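Local coordinates for sulfate adenylyltransferase, adenylylsulfate kinase (Thiobacillus denitrificans, PDB 3CR8), which probably phosphorylates adenosine 5'-phosphosulfate with ATP, giving 3'-phosphoadenylyl sulfate, the activated form of sulfate, at residues A[384-393]-A[526-537]. Residues are numbered along the deposited sequence; the frame is centred on the assembly and turned at random.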
loop_
_atom_site.group_PDB
_atom_site.type_symbol
_atom_site.label_atom_id
_atom_site.label_comp_id
_atom_site.label_asym_id
_atom_site.label_seq_id
_atom_site.Cartn_x
_atom_site.Cartn_y
_atom_site.Cartn_z
ATOM N N THR A 384 32.254 23.534 -28.297
ATOM C CA THR A 384 31.113 24.384 -27.975
ATOM C C THR A 384 29.821 23.569 -27.821
ATOM O O THR A 384 29.044 23.778 -26.884
ATOM C CB THR A 384 30.887 25.456 -29.066
ATOM O OG1 THR A 384 32.108 25.688 -29.771
ATOM C CG2 THR A 384 30.417 26.766 -28.453
ATOM N N LEU A 385 29.590 22.661 -28.760
ATOM C CA LEU A 385 28.459 21.758 -28.672
ATOM C C LEU A 385 28.531 20.962 -27.387
ATOM O O LEU A 385 27.564 20.889 -26.645
ATOM C CB LEU A 385 28.458 20.799 -29.861
ATOM C CG LEU A 385 27.606 21.324 -31.006
ATOM C CD1 LEU A 385 27.632 20.355 -32.183
ATOM C CD2 LEU A 385 26.190 21.520 -30.470
ATOM N N ALA A 386 29.692 20.366 -27.131
ATOM C CA ALA A 386 29.857 19.508 -25.985
ATOM C C ALA A 386 29.453 20.257 -24.720
ATOM O O ALA A 386 28.648 19.762 -23.941
ATOM C CB ALA A 386 31.260 18.985 -25.918
ATOM N N ARG A 387 29.963 21.463 -24.520
ATOM C CA ARG A 387 29.608 22.223 -23.312
ATOM C C ARG A 387 28.128 22.526 -23.181
ATOM O O ARG A 387 27.553 22.444 -22.107
ATOM C CB ARG A 387 30.364 23.543 -23.244
ATOM C CG ARG A 387 31.463 23.558 -22.247
ATOM C CD ARG A 387 32.082 24.914 -22.197
ATOM N NE ARG A 387 31.416 25.803 -21.251
ATOM C CZ ARG A 387 31.783 25.921 -19.981
ATOM N NH1 ARG A 387 32.791 25.181 -19.512
ATOM N NH2 ARG A 387 31.143 26.778 -19.189
ATOM N N ALA A 388 27.513 22.932 -24.274
ATOM C CA ALA A 388 26.080 23.182 -24.242
ATOM C C ALA A 388 25.323 21.897 -23.885
ATOM O O ALA A 388 24.422 21.921 -23.048
ATOM C CB ALA A 388 25.600 23.751 -25.578
ATOM N N LEU A 389 25.703 20.784 -24.512
ATOM C CA LEU A 389 25.024 19.516 -24.316
ATOM C C LEU A 389 25.121 19.109 -22.835
ATOM O O LEU A 389 24.156 18.620 -22.253
ATOM C CB LEU A 389 25.622 18.468 -25.259
ATOM C CG LEU A 389 24.861 17.185 -25.559
ATOM C CD1 LEU A 389 25.669 15.993 -25.091
ATOM C CD2 LEU A 389 23.420 17.205 -24.979
ATOM N N ALA A 390 26.282 19.342 -22.229
ATOM C CA ALA A 390 26.488 19.103 -20.807
ATOM C C ALA A 390 25.491 19.900 -19.960
ATOM O O ALA A 390 24.855 19.359 -19.076
ATOM C CB ALA A 390 27.924 19.469 -20.415
ATOM N N ALA A 391 25.376 21.196 -20.216
ATOM C CA ALA A 391 24.468 22.045 -19.453
ATOM C C ALA A 391 23.048 21.461 -19.480
ATOM O O ALA A 391 22.414 21.304 -18.446
ATOM C CB ALA A 391 24.471 23.464 -20.006
ATOM N N ARG A 392 22.554 21.137 -20.672
ATOM C CA ARG A 392 21.223 20.577 -20.820
ATOM C C ARG A 392 21.059 19.305 -20.004
ATOM O O ARG A 392 20.109 19.193 -19.214
ATOM C CB ARG A 392 20.942 20.253 -22.278
ATOM C CG ARG A 392 20.813 21.446 -23.168
ATOM C CD ARG A 392 19.607 22.277 -22.766
ATOM N NE ARG A 392 18.518 21.447 -22.272
ATOM C CZ ARG A 392 17.414 21.166 -22.958
ATOM N NH1 ARG A 392 17.239 21.656 -24.186
ATOM N NH2 ARG A 392 16.478 20.394 -22.406
ATOM N N LEU A 393 21.970 18.349 -20.214
ATOM C CA LEU A 393 21.880 17.067 -19.550
ATOM C C LEU A 393 21.887 17.244 -18.033
ATOM O O LEU A 393 21.348 16.410 -17.306
ATOM C CB LEU A 393 22.986 16.139 -20.012
ATOM C CG LEU A 393 22.742 15.772 -21.461
ATOM C CD1 LEU A 393 23.724 14.727 -21.978
ATOM C CD2 LEU A 393 21.324 15.288 -21.612
ATOM N N ILE A 526 23.804 26.913 -32.237
ATOM C CA ILE A 526 24.068 25.969 -31.155
ATOM C C ILE A 526 22.757 25.330 -30.676
ATOM O O ILE A 526 22.611 24.102 -30.661
ATOM C CB ILE A 526 24.800 26.641 -29.983
ATOM C CG1 ILE A 526 26.272 26.769 -30.316
ATOM C CG2 ILE A 526 24.696 25.805 -28.720
ATOM C CD1 ILE A 526 26.972 25.462 -30.328
ATOM N N ASP A 527 21.804 26.169 -30.299
ATOM C CA ASP A 527 20.524 25.674 -29.835
ATOM C C ASP A 527 19.919 24.593 -30.717
ATOM O O ASP A 527 19.456 23.559 -30.226
ATOM C CB ASP A 527 19.544 26.817 -29.698
ATOM C CG ASP A 527 19.864 27.715 -28.517
ATOM O OD1 ASP A 527 20.845 27.417 -27.781
ATOM O OD2 ASP A 527 19.126 28.713 -28.326
ATOM N N GLU A 528 19.919 24.831 -32.019
ATOM C CA GLU A 528 19.311 23.877 -32.937
ATOM C C GLU A 528 20.070 22.559 -32.982
ATOM O O GLU A 528 19.470 21.485 -33.052
ATOM C CB GLU A 528 19.187 24.482 -34.335
ATOM C CG GLU A 528 18.227 25.664 -34.376
ATOM C CD GLU A 528 18.189 26.342 -35.727
ATOM O OE1 GLU A 528 19.260 26.440 -36.375
ATOM O OE2 GLU A 528 17.087 26.784 -36.128
ATOM N N ALA A 529 21.389 22.655 -32.939
ATOM C CA ALA A 529 22.229 21.482 -32.956
ATOM C C ALA A 529 22.029 20.686 -31.669
ATOM O O ALA A 529 21.779 19.469 -31.721
ATOM C CB ALA A 529 23.709 21.890 -33.149
ATOM N N VAL A 530 22.128 21.373 -30.526
ATOM C CA VAL A 530 21.920 20.752 -29.225
ATOM C C VAL A 530 20.621 19.933 -29.181
ATOM O O VAL A 530 20.616 18.734 -28.811
ATOM C CB VAL A 530 21.912 21.812 -28.120
ATOM C CG1 VAL A 530 21.282 21.266 -26.852
ATOM C CG2 VAL A 530 23.306 22.239 -27.831
ATOM N N GLN A 531 19.532 20.595 -29.580
ATOM C CA GLN A 531 18.215 19.970 -29.687
ATOM C C GLN A 531 18.290 18.721 -30.531
ATOM O O GLN A 531 17.781 17.676 -30.136
ATOM C CB GLN A 531 17.216 20.941 -30.302
ATOM C CG GLN A 531 15.800 20.469 -30.242
ATOM C CD GLN A 531 15.406 20.053 -28.857
ATOM O OE1 GLN A 531 15.911 20.594 -27.871
ATOM N NE2 GLN A 531 14.491 19.094 -28.765
ATOM N N GLN A 532 18.944 18.843 -31.683
ATOM C CA GLN A 532 19.058 17.744 -32.622
ATOM C C GLN A 532 19.710 16.525 -31.978
ATOM O O GLN A 532 19.387 15.386 -32.328
ATOM C CB GLN A 532 19.801 18.180 -33.881
ATOM C CG GLN A 532 19.793 17.137 -35.012
ATOM C CD GLN A 532 18.386 16.756 -35.498
ATOM O OE1 GLN A 532 17.548 17.623 -35.750
ATOM N NE2 GLN A 532 18.134 15.450 -35.642
ATOM N N ILE A 533 20.601 16.753 -31.016
ATOM C CA ILE A 533 21.175 15.613 -30.322
ATOM C C ILE A 533 20.314 15.166 -29.121
ATOM O O ILE A 533 20.302 13.976 -28.770
ATOM C CB ILE A 533 22.714 15.743 -30.005
ATOM C CG1 ILE A 533 23.004 16.731 -28.886
ATOM C CG2 ILE A 533 23.475 16.200 -31.209
ATOM C CD1 ILE A 533 24.364 17.392 -29.053
ATOM N N LEU A 534 19.562 16.078 -28.510
ATOM C CA LEU A 534 18.650 15.616 -27.462
ATOM C C LEU A 534 17.615 14.711 -28.106
ATOM O O LEU A 534 17.156 13.742 -27.509
ATOM C CB LEU A 534 17.999 16.766 -26.690
ATOM C CG LEU A 534 19.027 17.494 -25.814
ATOM C CD1 LEU A 534 18.542 18.855 -25.350
ATOM C CD2 LEU A 534 19.450 16.634 -24.630
ATOM N N LEU A 535 17.255 15.030 -29.338
ATOM C CA LEU A 535 16.454 14.130 -30.127
ATOM C C LEU A 535 17.112 12.742 -30.296
ATOM O O LEU A 535 16.454 11.712 -30.085
ATOM C CB LEU A 535 16.182 14.747 -31.488
ATOM C CG LEU A 535 14.898 15.559 -31.600
ATOM C CD1 LEU A 535 15.002 16.483 -32.797
ATOM C CD2 LEU A 535 13.709 14.630 -31.744
ATOM N N LYS A 536 18.388 12.701 -30.676
ATOM C CA LYS A 536 19.002 11.418 -30.917
ATOM C C LYS A 536 18.843 10.590 -29.631
ATOM O O LYS A 536 18.362 9.450 -29.672
ATOM C CB LYS A 536 20.476 11.577 -31.300
ATOM C CG LYS A 536 20.953 10.619 -32.349
ATOM C CD LYS A 536 19.745 9.962 -33.007
ATOM C CE LYS A 536 20.154 8.948 -34.052
ATOM N NZ LYS A 536 20.909 7.798 -33.475
ATOM N N LEU A 537 19.261 11.185 -28.486
ATOM C CA LEU A 537 19.240 10.547 -27.147
ATOM C C LEU A 537 17.831 10.127 -26.738
ATOM O O LEU A 537 17.619 9.000 -26.265
ATOM C CB LEU A 537 19.850 11.445 -26.042
ATOM C CG LEU A 537 21.278 11.952 -26.240
ATOM C CD1 LEU A 537 21.637 12.996 -25.211
ATOM C CD2 LEU A 537 22.278 10.801 -26.216
#
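Val-530 sets its side chain as a knob among Leu-385, Ala-388, Leu-389 and Arg-392. With chi1 at 162°, CG1 is anti to the backbone N and CG2 beside it, which turns CG2 to Ala-388 CB (3.6 Å) and CG1 to Arg-392 CG (3.7 Å). The Leu-385 side chain runs alongside with opposite heading, its CD2 3.7 Å from Ala-529 CB. Ile-526 reaches the same leucine methyl with CD1 and Ala-388 with CG2. Further along, Ile-533 CD1 abuts Leu-389 CG at 3.5 Å. No hydrogen bond joins the two segments. Segment 384-393 belongs to helix 380-394, which begins within the predicted ATP-binding Walker A P-loop and packs with helix 526-540 on the parallel sheet of the kinase domain. The axes of the two segments cross at -60°. Leu-385 touches Phe-374 and Leu-389 touches Val-372, both on central strand 370-376; Ile-533 touches Ile-473 on adjacent strand 469-475. Bends at chi2 and chi3 bring the Arg-392 guanidinium face over Leu-534 CD1, which sits 3.3 Å from NH1, toward the group's rim. An alanine here would probably leave Leu-534 CD1 without that face and Val-530 CG1 without its CG neighbour. Nearby, Gln-531 NE2 hydrogen-bonds to Ala-227 O of a second subunit.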